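Local coordinates for uncharacterized protein (Helicobacter pylori, PDB 4O5J) that probably mediates attachment of the bacterium to host tissue by binding sialylated carbohydrates through its extracellular adhesion domain, at residues E32-L37 / E393-L398; N42-L47 / T383-A388; F106-G111 / T210-M215; D150-L155 / M204-N209. All coordinates share one frame; numbering follows the deposited sequence.

Interaction 1. Residues E32-L37 / E393-L398; sequences EKYEQL and EEISKL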
# COMPACT_ATOMS: atom_id res chain seq x y z
N GLU A 32 -10.78 37.88 26.93
CA GLU A 32 -10.77 36.43 27.13
C GLU A 32 -12.20 35.89 27.19
O GLU A 32 -12.50 34.81 26.69
CB GLU A 32 -9.97 36.02 28.38
CG GLU A 32 -10.84 35.94 29.64
CD GLU A 32 -10.09 35.67 30.95
OE1 GLU A 32 -8.87 35.36 30.89
OE2 GLU A 32 -10.72 35.76 32.04
N LYS A 33 -13.09 36.64 27.82
CA LYS A 33 -14.47 36.22 27.93
C LYS A 33 -15.14 36.18 26.57
O LYS A 33 -15.95 35.28 26.29
CB LYS A 33 -15.22 37.09 28.90
CG LYS A 33 -14.82 36.78 30.31
CD LYS A 33 -15.77 37.40 31.29
CE LYS A 33 -15.39 36.87 32.66
NZ LYS A 33 -16.55 37.16 33.51
N TYR A 34 -14.80 37.15 25.72
CA TYR A 34 -15.31 37.19 24.35
C TYR A 34 -14.78 36.01 23.52
O TYR A 34 -15.54 35.39 22.75
CB TYR A 34 -14.97 38.50 23.67
CG TYR A 34 -15.94 39.60 23.98
CD1 TYR A 34 -17.10 39.73 23.23
CD2 TYR A 34 -15.73 40.49 25.02
CE1 TYR A 34 -18.05 40.74 23.50
CE2 TYR A 34 -16.67 41.50 25.30
CZ TYR A 34 -17.81 41.63 24.54
OH TYR A 34 -18.71 42.63 24.82
N GLU A 35 -13.50 35.67 23.70
CA GLU A 35 -12.92 34.50 23.02
C GLU A 35 -13.61 33.22 23.45
O GLU A 35 -13.88 32.35 22.62
CB GLU A 35 -11.47 34.35 23.29
CG GLU A 35 -10.63 35.29 22.47
CD GLU A 35 -9.17 35.38 22.91
OE1 GLU A 35 -8.34 35.84 22.10
OE2 GLU A 35 -8.85 35.00 24.06
N GLN A 36 -13.89 33.14 24.74
CA GLN A 36 -14.53 32.00 25.31
C GLN A 36 -15.98 31.88 24.76
O GLN A 36 -16.38 30.82 24.30
CB GLN A 36 -14.52 32.15 26.79
CG GLN A 36 -14.68 30.86 27.51
CD GLN A 36 -14.44 31.07 28.99
OE1 GLN A 36 -14.63 32.17 29.52
NE2 GLN A 36 -13.99 30.03 29.65
N LEU A 37 -16.73 32.97 24.78
CA LEU A 37 -18.09 33.01 24.23
C LEU A 37 -18.04 32.55 22.77
O LEU A 37 -18.86 31.75 22.32
CB LEU A 37 -18.66 34.43 24.33
CG LEU A 37 -20.05 34.65 23.72
CD1 LEU A 37 -21.06 33.69 24.34
CD2 LEU A 37 -20.50 36.12 23.94
N GLU A 393 -24.48 36.80 29.14
CA GLU A 393 -25.13 37.60 30.16
C GLU A 393 -24.13 38.27 31.12
O GLU A 393 -24.31 39.46 31.48
CB GLU A 393 -26.14 36.78 30.91
CG GLU A 393 -26.69 37.51 32.10
CD GLU A 393 -27.89 36.78 32.67
OE1 GLU A 393 -28.64 36.18 31.87
OE2 GLU A 393 -28.09 36.82 33.89
N GLU A 394 -23.09 37.50 31.52
CA GLU A 394 -22.02 38.04 32.36
C GLU A 394 -21.33 39.22 31.68
O GLU A 394 -21.12 40.27 32.30
CB GLU A 394 -20.94 37.02 32.61
CG GLU A 394 -21.45 35.87 33.39
CD GLU A 394 -20.42 34.77 33.45
OE1 GLU A 394 -20.82 33.57 33.46
OE2 GLU A 394 -19.20 35.12 33.49
N ILE A 395 -20.98 39.04 30.40
CA ILE A 395 -20.34 40.08 29.60
C ILE A 395 -21.21 41.33 29.51
O ILE A 395 -20.73 42.44 29.60
CB ILE A 395 -20.08 39.55 28.20
CG1 ILE A 395 -19.06 38.43 28.28
CG2 ILE A 395 -19.55 40.70 27.30
CD1 ILE A 395 -18.66 37.97 26.90
N SER A 396 -22.51 41.12 29.35
CA SER A 396 -23.47 42.18 29.17
C SER A 396 -23.48 43.10 30.36
O SER A 396 -23.70 44.31 30.19
CB SER A 396 -24.86 41.62 28.97
OG SER A 396 -25.72 42.61 28.53
N LYS A 397 -23.23 42.52 31.54
CA LYS A 397 -23.21 43.30 32.81
C LYS A 397 -21.82 43.85 33.19
O LYS A 397 -21.70 44.50 34.21
CB LYS A 397 -23.74 42.47 33.97
CG LYS A 397 -25.14 41.96 33.80
CD LYS A 397 -25.51 41.02 34.89
CE LYS A 397 -26.79 40.32 34.49
NZ LYS A 397 -27.25 39.44 35.58
N LEU A 398 -20.78 43.59 32.41
CA LEU A 398 -19.44 44.05 32.77
C LEU A 398 -19.22 45.53 32.49
O LEU A 398 -19.65 46.00 31.44
CB LEU A 398 -18.41 43.26 32.00
CG LEU A 398 -18.15 41.96 32.69
CD1 LEU A 398 -17.14 41.22 31.84
CD2 LEU A 398 -17.65 42.27 34.10
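Lys33 and Ile395 bring the two backbones to a CA-CA distance of 7.2 Å, where the early turns of helix 29-54 meet the end of helix 343-396. The contact is a worked example of one branched aliphatic residue serving several partners at once. Ile395 has CG1 anti to its own carbonyl carbon (chi1 -66°), which sends the CG1-CD1 arm toward the ring of Tyr34. CD1 stands 4.1 Å from the Tyr34 ring centroid and only 3° off the ring normal, a CH-pi contact almost straight over the face. The other branch, CG2, on the same side of the ring, sits by its phenol end, 3.4 Å from Tyr34 CZ. CD1 also reaches Leu37 CD2 at 3.9 Å. Alongside this apolar patch, Lys33 reaches out with an extended chain to a salt bridge whose hydrogen bond is weak, NZ to Glu394 OE2 at 3.3 Å, and its CD carbon passes Leu398 CD1 at 4.1 Å. Leu37 extends the apolar row to Ala388 and Leu391 further back along helix 343-396. An apolar row round Ile395, with the Lys33-Glu394 ion pair beside it, thus joins the N-terminal and C-terminal helices as an antiparallel pair at one end of the elongated molecule.

Interaction 2. Residues N42-L47 / T383-A388; sequences NQVASL and TAYNDA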
# COMPACT_ATOMS: atom_id res chain seq x y z
N ASN A 42 -19.27 28.48 18.55
CA ASN A 42 -18.79 27.61 17.46
C ASN A 42 -19.03 26.15 17.79
O ASN A 42 -19.36 25.33 16.90
CB ASN A 42 -17.34 27.86 17.14
CG ASN A 42 -17.18 29.01 16.21
OD1 ASN A 42 -18.04 29.32 15.37
ND2 ASN A 42 -16.06 29.65 16.31
N GLN A 43 -18.89 25.85 19.06
CA GLN A 43 -19.18 24.49 19.53
C GLN A 43 -20.67 24.17 19.33
O GLN A 43 -21.03 23.13 18.80
CB GLN A 43 -18.75 24.37 20.98
CG GLN A 43 -18.95 23.01 21.57
CD GLN A 43 -18.42 22.98 23.00
OE1 GLN A 43 -17.49 23.71 23.36
NE2 GLN A 43 -19.03 22.13 23.82
N VAL A 44 -21.54 25.12 19.70
CA VAL A 44 -22.96 24.96 19.47
C VAL A 44 -23.27 24.77 17.98
O VAL A 44 -24.04 23.87 17.61
CB VAL A 44 -23.77 26.15 20.01
CG1 VAL A 44 -25.20 26.18 19.41
CG2 VAL A 44 -23.79 26.16 21.54
N ALA A 45 -22.69 25.62 17.13
CA ALA A 45 -22.93 25.54 15.68
C ALA A 45 -22.54 24.15 15.14
O ALA A 45 -23.25 23.60 14.30
CB ALA A 45 -22.17 26.64 14.92
N SER A 46 -21.41 23.61 15.57
CA SER A 46 -20.94 22.35 14.94
C SER A 46 -21.77 21.16 15.51
O SER A 46 -22.15 20.28 14.76
CB SER A 46 -19.44 22.13 15.02
OG SER A 46 -19.17 21.79 16.32
N LEU A 47 -22.05 21.20 16.81
CA LEU A 47 -22.98 20.27 17.41
C LEU A 47 -24.32 20.33 16.65
O LEU A 47 -24.86 19.30 16.23
CB LEU A 47 -23.18 20.58 18.88
CG LEU A 47 -21.99 20.13 19.70
CD1 LEU A 47 -22.14 20.59 21.12
CD2 LEU A 47 -21.92 18.64 19.60
N THR A 383 -25.57 21.79 27.09
CA THR A 383 -24.55 22.37 27.96
C THR A 383 -23.81 23.56 27.34
O THR A 383 -23.54 24.56 27.98
CB THR A 383 -23.53 21.32 28.32
OG1 THR A 383 -24.19 20.43 29.18
CG2 THR A 383 -22.38 21.86 29.05
N ALA A 384 -23.49 23.44 26.06
CA ALA A 384 -22.71 24.44 25.39
C ALA A 384 -23.59 25.69 25.16
O ALA A 384 -23.12 26.81 25.28
CB ALA A 384 -22.18 23.89 24.07
N TYR A 385 -24.87 25.48 24.88
CA TYR A 385 -25.81 26.57 24.67
C TYR A 385 -25.98 27.32 25.97
O TYR A 385 -25.92 28.53 25.98
CB TYR A 385 -27.17 26.03 24.21
CG TYR A 385 -28.12 27.11 23.79
CD1 TYR A 385 -28.02 27.71 22.51
CD2 TYR A 385 -29.14 27.54 24.68
CE1 TYR A 385 -28.94 28.70 22.12
CE2 TYR A 385 -30.05 28.54 24.32
CZ TYR A 385 -29.95 29.13 23.04
OH TYR A 385 -30.88 30.10 22.65
N ASN A 386 -26.19 26.59 27.07
CA ASN A 386 -26.29 27.24 28.37
C ASN A 386 -25.03 28.04 28.76
O ASN A 386 -25.13 29.15 29.30
CB ASN A 386 -26.65 26.24 29.46
CG ASN A 386 -28.03 25.65 29.25
OD1 ASN A 386 -28.79 26.06 28.35
ND2 ASN A 386 -28.36 24.64 30.04
N ASP A 387 -23.86 27.47 28.49
CA ASP A 387 -22.61 28.13 28.78
C ASP A 387 -22.56 29.46 28.05
O ASP A 387 -22.32 30.50 28.65
CB ASP A 387 -21.46 27.25 28.34
CG ASP A 387 -21.25 26.07 29.27
OD1 ASP A 387 -21.74 26.18 30.41
OD2 ASP A 387 -20.63 25.04 28.87
N ALA A 388 -22.86 29.43 26.76
CA ALA A 388 -22.89 30.65 25.97
C ALA A 388 -23.90 31.67 26.52
O ALA A 388 -23.57 32.82 26.71
CB ALA A 388 -23.19 30.33 24.52
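Val44 and Ala384 face each other where two antiparallel helices come close together, an approach with which the small side chain of Ala384 is consistent. The short axes of 42-47 and 383-388 approach to 9.0 Å at an angle of 151° between their directions, and the CA atoms of Val44 and Ala384 are 5.9 Å apart. The methyl of Ala384 is met by three side chains of the other helix. Gln43 runs alongside it, its CG anti to the backbone N (chi1 -178°) and its chain extended, so that the amide end draws closest, with NE2 3.6 Å from Ala384 CB. Val44 meets the same CB through CG2 at 3.8 Å, and Leu47 CD1 completes the trio at 4.4 Å from Ala384 CB. Val44 does more than touch that methyl: its CG2 lies against the opposing backbone, 3.6 Å from Tyr385 N, while CG1 comes to the edge of the Tyr385 ring, near its plane. Everything here is van der Waals packing, and no hydrogen bond spans the pair. Beyond the contact, the interface runs on in both directions: Ala388 packs on Leu37, Tyr40 and Leu41 of helix 29-54, and Leu47 reaches Asn377, Glu380 and Ile381 of helix 343-396, so these two helices stay zipped through successive turns.

Interaction 3. Residues F106-G111 / T210-M215; sequences FTFFVG and TKTAMM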
# COMPACT_ATOMS: atom_id res chain seq x y z
N PHE A 106 23.24 -12.11 -12.20
CA PHE A 106 23.15 -11.79 -10.78
C PHE A 106 24.13 -10.68 -10.34
O PHE A 106 25.16 -10.47 -10.94
CB PHE A 106 23.45 -13.02 -9.89
CG PHE A 106 22.77 -14.31 -10.37
CD1 PHE A 106 21.58 -14.26 -11.10
CD2 PHE A 106 23.33 -15.54 -10.03
CE1 PHE A 106 20.95 -15.43 -11.54
CE2 PHE A 106 22.67 -16.76 -10.45
CZ PHE A 106 21.51 -16.69 -11.23
N THR A 107 23.76 -10.04 -9.23
CA THR A 107 24.65 -9.09 -8.58
C THR A 107 25.44 -9.82 -7.50
O THR A 107 26.08 -9.21 -6.63
CB THR A 107 23.84 -7.95 -7.95
OG1 THR A 107 22.97 -8.50 -6.95
CG2 THR A 107 23.01 -7.22 -9.01
N PHE A 108 25.44 -11.16 -7.56
CA PHE A 108 26.23 -11.99 -6.62
C PHE A 108 26.67 -13.26 -7.34
O PHE A 108 26.16 -13.59 -8.42
CB PHE A 108 25.37 -12.33 -5.39
CG PHE A 108 24.01 -12.89 -5.74
CD1 PHE A 108 23.85 -14.30 -5.94
CD2 PHE A 108 22.91 -12.06 -5.88
CE1 PHE A 108 22.58 -14.83 -6.27
CE2 PHE A 108 21.64 -12.59 -6.18
CZ PHE A 108 21.47 -13.98 -6.41
N PHE A 109 27.62 -13.98 -6.74
CA PHE A 109 28.17 -15.19 -7.30
C PHE A 109 27.57 -16.44 -6.59
O PHE A 109 27.61 -16.54 -5.35
CB PHE A 109 29.67 -15.22 -7.13
CG PHE A 109 30.33 -16.47 -7.62
CD1 PHE A 109 30.49 -16.71 -8.99
CD2 PHE A 109 30.78 -17.44 -6.69
CE1 PHE A 109 31.09 -17.90 -9.44
CE2 PHE A 109 31.41 -18.61 -7.14
CZ PHE A 109 31.59 -18.83 -8.52
N VAL A 110 26.97 -17.34 -7.35
CA VAL A 110 26.39 -18.56 -6.76
C VAL A 110 27.40 -19.68 -6.92
O VAL A 110 27.73 -20.07 -8.03
CB VAL A 110 25.08 -18.98 -7.42
CG1 VAL A 110 24.60 -20.37 -6.88
CG2 VAL A 110 24.02 -17.93 -7.21
N GLY A 111 27.91 -20.18 -5.80
CA GLY A 111 28.78 -21.36 -5.83
C GLY A 111 29.69 -21.33 -4.60
O GLY A 111 29.48 -20.50 -3.65
N THR A 210 19.71 -13.39 3.99
CA THR A 210 20.87 -14.01 3.43
C THR A 210 22.01 -12.99 3.39
O THR A 210 21.90 -11.96 2.69
CB THR A 210 20.56 -14.47 2.00
OG1 THR A 210 19.49 -15.39 2.08
CG2 THR A 210 21.78 -15.13 1.40
N LYS A 211 23.09 -13.27 4.12
CA LYS A 211 24.22 -12.34 4.22
C LYS A 211 25.07 -12.36 2.96
O LYS A 211 26.24 -12.68 2.98
CB LYS A 211 25.04 -12.63 5.44
CG LYS A 211 24.27 -12.30 6.66
CD LYS A 211 24.95 -11.13 7.33
CE LYS A 211 26.46 -11.40 7.58
NZ LYS A 211 27.11 -10.39 8.47
N THR A 212 24.46 -12.01 1.86
CA THR A 212 25.11 -11.91 0.58
C THR A 212 24.89 -10.49 0.08
O THR A 212 23.74 -10.04 -0.06
CB THR A 212 24.48 -12.91 -0.42
OG1 THR A 212 24.85 -14.26 0.01
CG2 THR A 212 25.06 -12.70 -1.83
N ALA A 213 25.97 -9.78 -0.23
CA ALA A 213 25.83 -8.37 -0.70
C ALA A 213 25.56 -8.33 -2.18
O ALA A 213 26.01 -9.21 -2.92
CB ALA A 213 27.13 -7.62 -0.35
N MET A 214 24.81 -7.34 -2.65
CA MET A 214 24.59 -7.21 -4.07
C MET A 214 25.56 -6.21 -4.71
O MET A 214 25.75 -5.07 -4.20
CB MET A 214 23.10 -6.88 -4.39
CG MET A 214 22.59 -5.61 -3.79
SD MET A 214 20.82 -5.32 -4.13
CE MET A 214 20.81 -5.07 -5.92
N MET A 215 26.17 -6.60 -5.83
CA MET A 215 27.11 -5.75 -6.54
C MET A 215 26.36 -4.99 -7.65
O MET A 215 26.16 -5.53 -8.76
CB MET A 215 28.21 -6.61 -7.14
CG MET A 215 29.02 -7.36 -6.08
SD MET A 215 30.30 -8.48 -6.77
CE MET A 215 29.28 -9.79 -7.50
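Thr107 and Met215 join through a single backbone hydrogen bond between the two segments, among loops and short strands, beside helices 130-135 and 146-163, of the adhesion domain, where the loop leading into strand 109-110 meets strand 214-215; these two strands belong to different small sheets. Met215 N donates to Thr107 O at 2.7 Å, with an N-H...O angle of 163°, and the donor lies in the carbonyl plane on a lone pair. The Met215 side chain bends at chi3 (-70°), which curls its methyl back until CE lies 3.4 Å from the same Thr107 O. Beside this bridge Thr107 and Met214 run side by side, pointing the same way, and Thr107 OG1 presses on Met214 CB at 3.0 Å. The Thr107 hydroxyl itself is satisfied by Tyr101 O, while Thr212 OG1 bonds to Ala143 O, tying both segments to their surroundings. All the touching residues are buried, and Met215 reaches Thr131, Ile132 and Asn135 of helix 130-135. The ring of Phe108 is roofed on one face by Phe106 CB, 3.9 Å above the plane, and its own CB takes the methyl of Thr212, CG2 to Phe108 CB, at 3.6 Å.

Interaction 4. Residues D150-L155 / M204-N209; sequences DKMKKL and MDLIAN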
# COMPACT_ATOMS: atom_id res chain seq x y z
N ASP A 150 18.63 -21.64 -4.91
CA ASP A 150 17.51 -22.47 -5.37
C ASP A 150 16.21 -22.11 -4.70
O ASP A 150 15.19 -21.93 -5.38
CB ASP A 150 17.79 -23.98 -5.13
CG ASP A 150 18.88 -24.52 -6.08
OD1 ASP A 150 19.50 -25.54 -5.71
OD2 ASP A 150 19.15 -23.88 -7.15
N LYS A 151 16.23 -21.98 -3.37
CA LYS A 151 15.04 -21.52 -2.66
C LYS A 151 14.52 -20.17 -3.18
O LYS A 151 13.30 -19.99 -3.37
CB LYS A 151 15.30 -21.42 -1.16
CG LYS A 151 15.62 -22.78 -0.50
CD LYS A 151 15.49 -22.82 1.04
CE LYS A 151 16.47 -21.90 1.73
NZ LYS A 151 16.08 -21.76 3.18
N MET A 152 15.42 -19.20 -3.40
CA MET A 152 14.97 -17.89 -3.89
C MET A 152 14.36 -18.03 -5.27
O MET A 152 13.23 -17.54 -5.52
CB MET A 152 16.12 -16.89 -3.97
CG MET A 152 16.70 -16.51 -2.60
SD MET A 152 18.10 -15.34 -2.82
CE MET A 152 18.53 -15.08 -1.10
N LYS A 153 15.11 -18.66 -6.16
CA LYS A 153 14.66 -18.83 -7.57
C LYS A 153 13.26 -19.50 -7.62
O LYS A 153 12.37 -19.08 -8.37
CB LYS A 153 15.68 -19.66 -8.34
CG LYS A 153 15.35 -19.80 -9.81
CD LYS A 153 15.34 -18.40 -10.56
CE LYS A 153 15.37 -18.66 -12.03
NZ LYS A 153 15.41 -17.38 -12.85
N LYS A 154 13.05 -20.54 -6.81
CA LYS A 154 11.77 -21.22 -6.79
C LYS A 154 10.65 -20.26 -6.35
O LYS A 154 9.59 -20.16 -7.02
CB LYS A 154 11.87 -22.47 -5.87
CG LYS A 154 10.56 -23.10 -5.48
CD LYS A 154 9.78 -23.65 -6.61
CE LYS A 154 8.60 -24.58 -6.08
NZ LYS A 154 7.70 -24.78 -7.29
N LEU A 155 10.88 -19.53 -5.25
CA LEU A 155 9.89 -18.52 -4.81
C LEU A 155 9.61 -17.49 -5.90
O LEU A 155 8.43 -17.13 -6.14
CB LEU A 155 10.35 -17.83 -3.54
CG LEU A 155 10.30 -18.68 -2.27
CD1 LEU A 155 11.05 -18.00 -1.14
CD2 LEU A 155 8.83 -19.01 -1.88
N MET A 204 11.28 -11.85 -0.18
CA MET A 204 11.95 -10.68 0.43
C MET A 204 12.56 -11.05 1.77
O MET A 204 13.68 -10.60 2.09
CB MET A 204 10.99 -9.54 0.59
CG MET A 204 10.41 -9.04 -0.72
SD MET A 204 11.66 -8.50 -1.93
CE MET A 204 11.84 -6.74 -1.42
N ASP A 205 11.87 -11.88 2.57
CA ASP A 205 12.43 -12.29 3.89
C ASP A 205 13.72 -13.07 3.68
O ASP A 205 14.70 -12.87 4.40
CB ASP A 205 11.48 -13.16 4.67
CG ASP A 205 10.32 -12.37 5.24
OD1 ASP A 205 10.38 -11.11 5.11
OD2 ASP A 205 9.32 -12.96 5.79
N LEU A 206 13.72 -13.97 2.71
CA LEU A 206 14.86 -14.81 2.47
C LEU A 206 16.03 -13.95 2.00
O LEU A 206 17.18 -14.13 2.44
CB LEU A 206 14.53 -15.90 1.43
CG LEU A 206 15.64 -16.91 1.16
CD1 LEU A 206 16.17 -17.47 2.49
CD2 LEU A 206 15.14 -18.02 0.27
N ILE A 207 15.76 -13.03 1.08
CA ILE A 207 16.80 -12.11 0.62
C ILE A 207 17.39 -11.29 1.78
O ILE A 207 18.64 -11.16 1.93
CB ILE A 207 16.27 -11.18 -0.48
CG1 ILE A 207 15.90 -12.03 -1.74
CG2 ILE A 207 17.31 -10.05 -0.81
CD1 ILE A 207 15.27 -11.26 -2.86
N ALA A 208 16.50 -10.75 2.63
CA ALA A 208 16.95 -9.92 3.75
C ALA A 208 17.84 -10.73 4.66
O ALA A 208 18.79 -10.21 5.21
CB ALA A 208 15.76 -9.36 4.52
N ASN A 209 17.54 -12.01 4.85
CA ASN A 209 18.24 -12.84 5.84
C ASN A 209 19.48 -13.47 5.30
O ASN A 209 20.24 -14.01 6.03
CB ASN A 209 17.34 -13.95 6.35
CG ASN A 209 16.35 -13.40 7.30
OD1 ASN A 209 16.76 -12.86 8.32
ND2 ASN A 209 15.08 -13.36 6.91
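Leu206 O is held by two groups: it accepts a hydrogen bond from the hydroxyl of Thr210 and a weak one from Asn209 N at 3.2 Å. Met152 CE, a van der Waals neighbour from the opposite helix, lies 3.9 Å from Leu206 O. The methyl thus packs on a carbonyl already hydrogen-bonded by residues that follow it in the chain. The axes of segments 150-155 and 204-209 come within 10.1 Å, with 154° between their N-to-C directions, nearly antiparallel, and Leu206 bridges the two. It has CG anti to the backbone N (chi1 -176°), which carries CD2 toward the opposite helix: that methyl meets Met152 CG at 3.6 Å, Lys151 CB at 3.7 Å and Leu155 CD1 at 4.3 Å. Met152 crosses Leu206 obliquely. Its chain is extended beyond CG, so the thioether continues past the leucine to Ile207, where CE lies 3.8 Å from Ile207 CA and 4.1 Å from Ile207 CG1. No hydrogen bond links the two helices here, and the aliphatic start of Lys151 makes its contribution at the edge. Around the pair, helix 82-101 joins the packing, Trp98 and Tyr101 touching Met152 and Tyr101 also meeting Ile207. Leu155 also packs on Leu199 and Gln202 of helix 193-209, while helix 241-268 lends Phe243 to Ile207.

Interactions 1 and 2 share helices 29-54 and 343-396 and touch each other, Leu37 CD1 lying 3.6 Å from Ala388 O. Interactions 3 and 4 lie on the other side of the chain's centre, interactions 1 and 3 having centres about 74 Å apart. Interactions 3 and 4 also touch, Thr210 OG1 lying 3.3 Å from Met152 CE, because helix 193-209 leads on to strand 214-215. Chemistry follows place. Interaction 1, at the surface, adds an ion pair to its apolar row; the buried interaction 2 and the partly buried interaction 4 pack helix on helix without bonds across. Interaction 3, buried among loops and short strands, is alone in having a backbone hydrogen bond across its segments.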